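Local coordinates for protein EreC (Klebsiella pneumoniae, PDB 6XCQ) that probably confers resistance to macrolide antibiotics by hydrolysing the ester bond of the erythromycin macrolactone ring, at residues A60-G66 with D337-F343; R106-Y110 with L120-S124; S348-Q354 with S365-A371. The protein carries 1 engineered substitution. All coordinates share one frame; numbering follows the deposited sequence. Where two conformers were deposited one is given.

Contact 1 of 3, residues A60-G66 with D337-F343; sequences ARIVGLG and DYRAIAF
Asp-337 meets Arg-61 and Ile-62 at the start of a parallel strand pairing, and its backbone carbonyl serves both: Arg-61 N donates to Asp-337 O at 3.0 Å from within the carbonyl plane, and Ile-62 N donates to the same oxygen almost end-on. The carboxylate lies beside the aliphatic part of Arg-61, with Asp-337 OD2 3.7 Å from Arg-61 CB. The guanidinium and carboxylate planes stand 84° apart, and Arg-61 NE stays 4.7 Å from Asp-337 OD2, so the pair is not a salt bridge. Asp-337 OD1 instead makes one with Arg-333, and Arg-61 NH2 hydrogen-bonds to the carbonyl of Val-299.

Ile-62 crosses Tyr-338 at about a right angle. With CG2 anti to its backbone N, the isoleucine brings that methyl to the ring edge, Ile-62 CG2 to Tyr-338 CD1 being 3.5 Å. On the sheet face that carries Val-63, Arg-339 bends at chi2 (-73°); its CG touches Ala-60 CB at 3.7 Å, and the same methyl lies over one guanidinium face. Arg-339 NE is bound by Leu-56 O.

From Arg-339 N to Ile-62 O onward, each bond runs at 2.8 Å, ending with Gly-66 N to Ile-341 O. Beyond it, Gly-66 O sits over one face of the Phe-343 ring, 3.4 Å from Phe-343 CG. The pair occupies the interior of the mixed sheet, between strands 301-304 and 423-427, while helix 73-90 packs on Phe-343.

Contact 2 of 3, residues R106-Y110 with L120-S124; sequences RLSEY and LERFS
Phe-123 pushes its ring against the helix segment 106-110 and shows how an aromatic residue can fasten a returning loop to the helix it has just left. Its CB lies 3.5 Å from Arg-106 O and also touches Tyr-110 CB. Because CG is anti to the carbonyl carbon (chi1 -60°), the ring runs on over the helix backbone. Phe-123 CG meets Tyr-110 CB at 3.6 Å, CD1 reaches both CB and CD1 of Tyr-110, and CD2 comes 3.4 Å from Arg-106 O. Phe-123 CE2 touches Glu-109 CB at 3.8 Å. Tyr-110 CB sits over one ring face in a CH-pi contact, while the two aromatic planes are inclined at 50°.

Leu-120 covers a face of the Tyr-110 ring, its CD1 3.9 Å from the centroid and 14° off the normal. The same methyl meets Leu-107 CD2. Leu-120 O accepts from Phe-123 N and, in one conformer of Ser-124, from its OG on the opposite face of the carbonyl plane.

Leu-107 also packs on strand 151-154, and Leu-120 on helix 126-146. The loop joining helices 101-112 and 126-146 thus folds back on the first helix, closing an apolar cluster.

Contact 3 of 3, residues S348-Q354 with S365-A371; sequences STVPEMQ and SVVTTPA
Val-350 N donates to Thr-369 O at 2.8 Å, while Thr-349 CA adds a longer, bent CH-O contact (3.2 Å) to the same oxygen. This belongs to an antiparallel beta hairpin, strands 349-354 and 365-370 joined by a ten-residue connection, and most of its bonds come in reciprocal pairs. Val-350 and Thr-369 exchange one pair, Glu-352 and Val-367 a second, Gln-354 and Ser-365 a third. The last is uneven, since Ser-365 N to Gln-354 O stretches to 3.2 Å. A lone bond from Ala-371 N to Ser-348 O closes the other end.

On the face that carries Pro-351 and Val-366, Pro-351 CB rests on Val-366 CG1 at 3.7 Å. On the face of Glu-352 and Val-367, Thr-369 in one of its two conformers places CG2 3.6 Å from Glu-352 CB, and Gln-354 CB lies beside Val-367 CG2.

Glu-352 bends at chi2 (61°) so that OE1 curls back to accept from Met-353 N through its anti lone pair, at 2.8 Å. The carboxylate is further held by Gln-409 and Ser-410, a loop beside the hairpin, and Ser-365 OG is bonded to Ser-357 and to the C-terminal carboxylate of Leu-438. Near the start of strand 349-354, Thr-368 CG2 presses tightly on Thr-349, 3.5 Å from its CB.

Nearly all the touching residues of contact 1 are buried, and it joins sequence-distant strands inside the mixed sheet. Contacts 2 and 3 are only partly buried, with exposed residues in both, and each joins pieces close in sequence, a helix with its following loop in one case and the two arms of a hairpin in the other. Contacts 1 and 3 are each built on backbone hydrogen bonds, between parallel strands in the first and antiparallel strands in the second, whereas contact 2 relies on aromatic and aliphatic side chains. Strand 338-345 leads directly into strand 349-354, yet contacts 1 and 3 stay about 9 Å apart at their nearest atoms.

Contact 1 of 3, residues A60-G66 with D337-F343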
# COMPACT_ATOMS: atom_id res chain seq x y z
N ALA A 60 -13.05 9.27 -11.99
CA ALA A 60 -12.34 8.42 -11.04
C ALA A 60 -12.52 8.95 -9.62
O ALA A 60 -12.47 10.15 -9.37
CB ALA A 60 -10.85 8.37 -11.40
N ARG A 61 -12.75 8.03 -8.68
CA ARG A 61 -12.65 8.34 -7.27
C ARG A 61 -11.49 7.65 -6.58
O ARG A 61 -11.15 8.02 -5.45
CB ARG A 61 -13.96 7.98 -6.54
CG ARG A 61 -15.16 8.80 -6.99
CD ARG A 61 -16.33 8.53 -6.06
NE ARG A 61 -15.94 8.78 -4.68
CZ ARG A 61 -16.62 8.35 -3.61
NH1 ARG A 61 -17.73 7.64 -3.77
NH2 ARG A 61 -16.18 8.62 -2.40
N ILE A 62 -10.87 6.66 -7.22
CA ILE A 62 -9.70 5.96 -6.69
C ILE A 62 -8.65 5.92 -7.79
O ILE A 62 -8.88 5.31 -8.84
CB ILE A 62 -10.04 4.53 -6.24
CG1 ILE A 62 -11.21 4.52 -5.25
CG2 ILE A 62 -8.84 3.86 -5.61
CD1 ILE A 62 -12.07 3.31 -5.37
N VAL A 63 -7.50 6.56 -7.57
CA VAL A 63 -6.39 6.52 -8.51
C VAL A 63 -5.17 5.98 -7.79
O VAL A 63 -4.73 6.56 -6.78
CB VAL A 63 -6.11 7.89 -9.14
CG1 VAL A 63 -4.84 7.81 -10.01
CG2 VAL A 63 -7.28 8.33 -10.01
N GLY A 64 -4.60 4.89 -8.29
CA GLY A 64 -3.39 4.34 -7.73
C GLY A 64 -2.17 4.87 -8.47
O GLY A 64 -2.14 4.86 -9.70
N LEU A 65 -1.18 5.34 -7.70
CA LEU A 65 0.14 5.73 -8.21
C LEU A 65 1.13 4.66 -7.75
O LEU A 65 1.39 4.53 -6.55
CB LEU A 65 0.55 7.12 -7.71
CG LEU A 65 -0.39 8.31 -7.98
CD1 LEU A 65 0.14 9.55 -7.28
CD2 LEU A 65 -0.54 8.58 -9.47
N GLY A 66 1.65 3.89 -8.70
CA GLY A 66 2.45 2.73 -8.39
C GLY A 66 3.91 3.05 -8.12
O GLY A 66 4.32 4.19 -7.91
N ASP A 337 -14.87 3.35 -11.15
CA ASP A 337 -14.19 4.59 -10.79
C ASP A 337 -12.79 4.35 -10.20
O ASP A 337 -12.28 5.20 -9.48
CB ASP A 337 -15.05 5.37 -9.80
CG ASP A 337 -15.34 4.59 -8.54
OD1 ASP A 337 -14.85 3.45 -8.43
OD2 ASP A 337 -16.06 5.10 -7.64
N TYR A 338 -12.18 3.20 -10.49
CA TYR A 338 -10.81 2.91 -10.10
C TYR A 338 -9.89 3.04 -11.31
O TYR A 338 -10.21 2.53 -12.39
CB TYR A 338 -10.68 1.50 -9.53
CG TYR A 338 -9.24 1.08 -9.26
CD1 TYR A 338 -8.47 1.74 -8.32
CD2 TYR A 338 -8.67 0.01 -9.94
CE1 TYR A 338 -7.15 1.35 -8.07
CE2 TYR A 338 -7.36 -0.39 -9.68
CZ TYR A 338 -6.61 0.29 -8.75
OH TYR A 338 -5.30 -0.09 -8.52
N ARG A 339 -8.76 3.72 -11.13
CA ARG A 339 -7.72 3.81 -12.15
C ARG A 339 -6.37 3.46 -11.53
O ARG A 339 -6.13 3.79 -10.37
CB ARG A 339 -7.64 5.22 -12.77
CG ARG A 339 -8.99 5.80 -13.23
CD ARG A 339 -9.54 5.16 -14.50
NE ARG A 339 -10.76 5.88 -14.89
CZ ARG A 339 -12.00 5.50 -14.60
NH1 ARG A 339 -12.23 4.36 -13.94
NH2 ARG A 339 -13.03 6.25 -14.97
N ALA A 340 -5.50 2.81 -12.31
CA ALA A 340 -4.19 2.36 -11.83
C ALA A 340 -3.10 2.87 -12.76
O ALA A 340 -3.10 2.56 -13.96
CB ALA A 340 -4.14 0.83 -11.76
N ILE A 341 -2.14 3.60 -12.21
CA ILE A 341 -1.01 4.11 -12.98
C ILE A 341 0.25 3.39 -12.48
O ILE A 341 0.67 3.58 -11.33
CB ILE A 341 -0.87 5.63 -12.86
CG1 ILE A 341 -2.23 6.30 -13.13
CG2 ILE A 341 0.21 6.12 -13.83
CD1 ILE A 341 -2.21 7.81 -13.09
N ALA A 342 0.80 2.51 -13.32
CA ALA A 342 2.06 1.85 -13.00
C ALA A 342 3.24 2.80 -13.23
O ALA A 342 3.19 3.66 -14.11
CB ALA A 342 2.25 0.61 -13.86
N PHE A 343 4.28 2.64 -12.42
CA PHE A 343 5.54 3.38 -12.57
C PHE A 343 6.63 2.37 -12.91
O PHE A 343 6.79 1.39 -12.18
CB PHE A 343 5.97 4.11 -11.29
CG PHE A 343 5.18 5.33 -10.95
CD1 PHE A 343 3.86 5.49 -11.36
CD2 PHE A 343 5.75 6.30 -10.14
CE1 PHE A 343 3.13 6.62 -11.00
CE2 PHE A 343 5.02 7.43 -9.78
CZ PHE A 343 3.71 7.59 -10.21

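Contact 2 of 3, residues R106-Y110 with L120-S124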
# COMPACT_ATOMS: atom_id res chain seq x y z
N ARG A 106 -0.93 8.12 13.41
CA ARG A 106 0.30 8.76 13.87
C ARG A 106 0.92 9.60 12.76
O ARG A 106 1.44 10.69 13.01
CB ARG A 106 1.28 7.71 14.37
CG ARG A 106 0.71 6.88 15.50
CD ARG A 106 1.73 5.92 16.05
NE ARG A 106 1.19 5.16 17.18
CZ ARG A 106 0.98 3.85 17.18
NH1 ARG A 106 1.29 3.12 16.11
NH2 ARG A 106 0.48 3.27 18.26
N LEU A 107 0.90 9.10 11.52
CA LEU A 107 1.37 9.91 10.41
C LEU A 107 0.53 11.17 10.25
O LEU A 107 1.05 12.24 9.93
CB LEU A 107 1.40 9.09 9.12
CG LEU A 107 2.35 7.88 9.10
CD1 LEU A 107 2.22 7.14 7.77
CD2 LEU A 107 3.81 8.27 9.37
N SER A 108 -0.79 11.07 10.49
CA SER A 108 -1.64 12.25 10.41
C SER A 108 -1.25 13.28 11.45
O SER A 108 -1.24 14.49 11.17
CB SER A 108 -3.11 11.88 10.58
OG SER A 108 -3.61 11.25 9.43
N GLU A 109 -0.96 12.83 12.68
CA GLU A 109 -0.42 13.72 13.70
C GLU A 109 0.83 14.43 13.19
O GLU A 109 1.02 15.62 13.43
CB GLU A 109 -0.06 12.93 14.95
CG GLU A 109 -1.19 12.57 15.87
CD GLU A 109 -0.65 11.93 17.13
OE1 GLU A 109 -0.15 12.68 18.00
OE2 GLU A 109 -0.67 10.68 17.23
N TYR A 110 1.71 13.69 12.52
CA TYR A 110 2.91 14.29 11.95
C TYR A 110 2.54 15.40 10.97
O TYR A 110 3.05 16.52 11.07
CB TYR A 110 3.75 13.23 11.25
CG TYR A 110 4.79 13.79 10.31
CD1 TYR A 110 5.93 14.43 10.81
CD2 TYR A 110 4.65 13.66 8.93
CE1 TYR A 110 6.91 14.94 9.95
CE2 TYR A 110 5.63 14.16 8.06
CZ TYR A 110 6.75 14.80 8.58
OH TYR A 110 7.72 15.30 7.73
N LEU A 120 9.65 13.37 11.36
CA LEU A 120 8.88 12.19 10.98
C LEU A 120 9.31 10.96 11.75
O LEU A 120 8.48 10.08 12.03
CB LEU A 120 9.00 11.95 9.47
CG LEU A 120 8.41 10.64 8.94
CD1 LEU A 120 6.87 10.59 9.12
CD2 LEU A 120 8.81 10.46 7.48
N GLU A 121 10.59 10.87 12.13
CA GLU A 121 11.07 9.73 12.90
C GLU A 121 10.26 9.51 14.18
O GLU A 121 10.17 8.38 14.67
CB GLU A 121 12.54 9.91 13.28
CG GLU A 121 13.52 9.74 12.14
CD GLU A 121 13.82 11.05 11.46
OE1 GLU A 121 12.97 11.97 11.52
OE2 GLU A 121 14.90 11.16 10.85
N ARG A 122 9.68 10.56 14.74
CA ARG A 122 8.93 10.42 15.99
C ARG A 122 7.55 9.82 15.77
O ARG A 122 6.93 9.36 16.74
CB ARG A 122 8.77 11.78 16.67
CG ARG A 122 10.07 12.45 17.06
CD ARG A 122 10.41 12.19 18.52
NE ARG A 122 11.81 12.49 18.82
CZ ARG A 122 12.32 13.71 18.92
NH1 ARG A 122 13.60 13.87 19.20
NH2 ARG A 122 11.55 14.78 18.74
N PHE A 123 7.05 9.82 14.54
CA PHE A 123 5.68 9.43 14.26
C PHE A 123 5.59 8.18 13.39
O PHE A 123 4.50 7.85 12.92
CB PHE A 123 4.92 10.56 13.56
CG PHE A 123 4.84 11.82 14.36
CD1 PHE A 123 5.89 12.74 14.35
CD2 PHE A 123 3.72 12.09 15.14
CE1 PHE A 123 5.81 13.91 15.10
CE2 PHE A 123 3.64 13.26 15.88
CZ PHE A 123 4.69 14.17 15.87
N SER A 124 6.70 7.48 13.18
CA SER A 124 6.72 6.42 12.19
C SER A 124 7.62 5.29 12.64
O SER A 124 8.59 5.51 13.37
CB SER A 124 7.21 6.97 10.84
OG SER A 124 8.48 7.56 10.99

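Contact 3 of 3, residues S348-Q354 with S365-A371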
# COMPACT_ATOMS: atom_id res chain seq x y z
N SER A 348 19.66 0.61 -15.30
CA SER A 348 20.29 -0.69 -15.40
C SER A 348 20.25 -1.45 -14.09
O SER A 348 20.38 -2.67 -14.08
CB SER A 348 21.75 -0.56 -15.88
OG SER A 348 22.51 0.16 -14.92
N THR A 349 20.05 -0.74 -12.98
CA THR A 349 19.98 -1.35 -11.66
C THR A 349 18.72 -0.87 -10.96
O THR A 349 18.07 0.10 -11.37
CB THR A 349 21.21 -0.99 -10.81
OG1 THR A 349 21.23 0.42 -10.59
CG2 THR A 349 22.51 -1.41 -11.52
N VAL A 350 18.39 -1.55 -9.87
CA VAL A 350 17.20 -1.23 -9.08
C VAL A 350 17.46 -1.68 -7.65
O VAL A 350 18.19 -2.67 -7.44
CB VAL A 350 15.96 -1.90 -9.71
CG1 VAL A 350 16.00 -3.45 -9.55
CG2 VAL A 350 14.68 -1.34 -9.16
N PRO A 351 16.96 -0.97 -6.64
CA PRO A 351 17.04 -1.51 -5.28
C PRO A 351 16.18 -2.75 -5.17
O PRO A 351 15.03 -2.77 -5.62
CB PRO A 351 16.50 -0.37 -4.40
CG PRO A 351 16.42 0.83 -5.28
CD PRO A 351 16.28 0.33 -6.68
N GLU A 352 16.74 -3.79 -4.59
CA GLU A 352 16.03 -5.04 -4.41
C GLU A 352 16.08 -5.42 -2.94
O GLU A 352 17.00 -5.02 -2.21
CB GLU A 352 16.64 -6.14 -5.29
CG GLU A 352 15.98 -7.53 -5.18
CD GLU A 352 14.52 -7.53 -5.59
OE1 GLU A 352 13.68 -7.05 -4.78
OE2 GLU A 352 14.20 -8.01 -6.71
N MET A 353 15.08 -6.17 -2.50
CA MET A 353 15.09 -6.71 -1.15
C MET A 353 15.83 -8.04 -1.14
O MET A 353 15.54 -8.93 -1.94
CB MET A 353 13.66 -6.87 -0.63
CG MET A 353 13.01 -5.51 -0.37
SD MET A 353 11.25 -5.61 -0.02
CE MET A 353 10.64 -5.86 -1.68
N GLN A 354 16.81 -8.16 -0.25
CA GLN A 354 17.61 -9.36 -0.12
C GLN A 354 17.15 -10.15 1.09
O GLN A 354 17.28 -9.69 2.23
CB GLN A 354 19.09 -9.01 -0.02
CG GLN A 354 19.98 -10.23 0.03
CD GLN A 354 21.43 -9.87 0.11
OE1 GLN A 354 22.20 -10.12 -0.82
NE2 GLN A 354 21.83 -9.27 1.23
N SER A 365 17.48 -6.77 3.63
CA SER A 365 18.30 -5.63 3.29
C SER A 365 17.88 -5.15 1.91
O SER A 365 17.18 -5.84 1.18
CB SER A 365 19.80 -6.00 3.32
OG SER A 365 20.26 -6.06 4.65
N VAL A 366 18.31 -3.94 1.58
CA VAL A 366 18.01 -3.31 0.31
C VAL A 366 19.34 -3.08 -0.37
O VAL A 366 20.16 -2.30 0.12
CB VAL A 366 17.26 -1.98 0.48
CG1 VAL A 366 17.10 -1.29 -0.87
CG2 VAL A 366 15.92 -2.22 1.16
N VAL A 367 19.57 -3.77 -1.49
CA VAL A 367 20.84 -3.75 -2.19
C VAL A 367 20.59 -3.43 -3.66
O VAL A 367 19.59 -3.86 -4.24
CB VAL A 367 21.61 -5.08 -2.05
CG1 VAL A 367 21.90 -5.36 -0.59
CG2 VAL A 367 20.82 -6.23 -2.65
N THR A 368 21.49 -2.66 -4.25
CA THR A 368 21.40 -2.36 -5.68
C THR A 368 21.76 -3.61 -6.49
O THR A 368 22.82 -4.21 -6.28
CB THR A 368 22.32 -1.19 -6.01
OG1 THR A 368 21.90 -0.03 -5.28
CG2 THR A 368 22.27 -0.88 -7.48
N THR A 369 20.89 -3.99 -7.40
CA THR A 369 21.07 -5.19 -8.19
C THR A 369 20.63 -4.90 -9.62
O THR A 369 19.83 -3.99 -9.85
CB THR A 369 20.27 -6.37 -7.60
OG1 THR A 369 20.90 -7.61 -7.97
CG2 THR A 369 18.84 -6.38 -8.09
N PRO A 370 21.17 -5.63 -10.60
CA PRO A 370 20.80 -5.38 -12.01
C PRO A 370 19.31 -5.59 -12.23
O PRO A 370 18.72 -6.57 -11.78
CB PRO A 370 21.62 -6.42 -12.79
CG PRO A 370 22.80 -6.69 -11.93
CD PRO A 370 22.28 -6.61 -10.51
N ALA A 371 18.70 -4.65 -12.96
CA ALA A 371 17.28 -4.81 -13.25
C ALA A 371 17.10 -5.76 -14.44
O ALA A 371 18.04 -6.04 -15.18
CB ALA A 371 16.62 -3.46 -13.53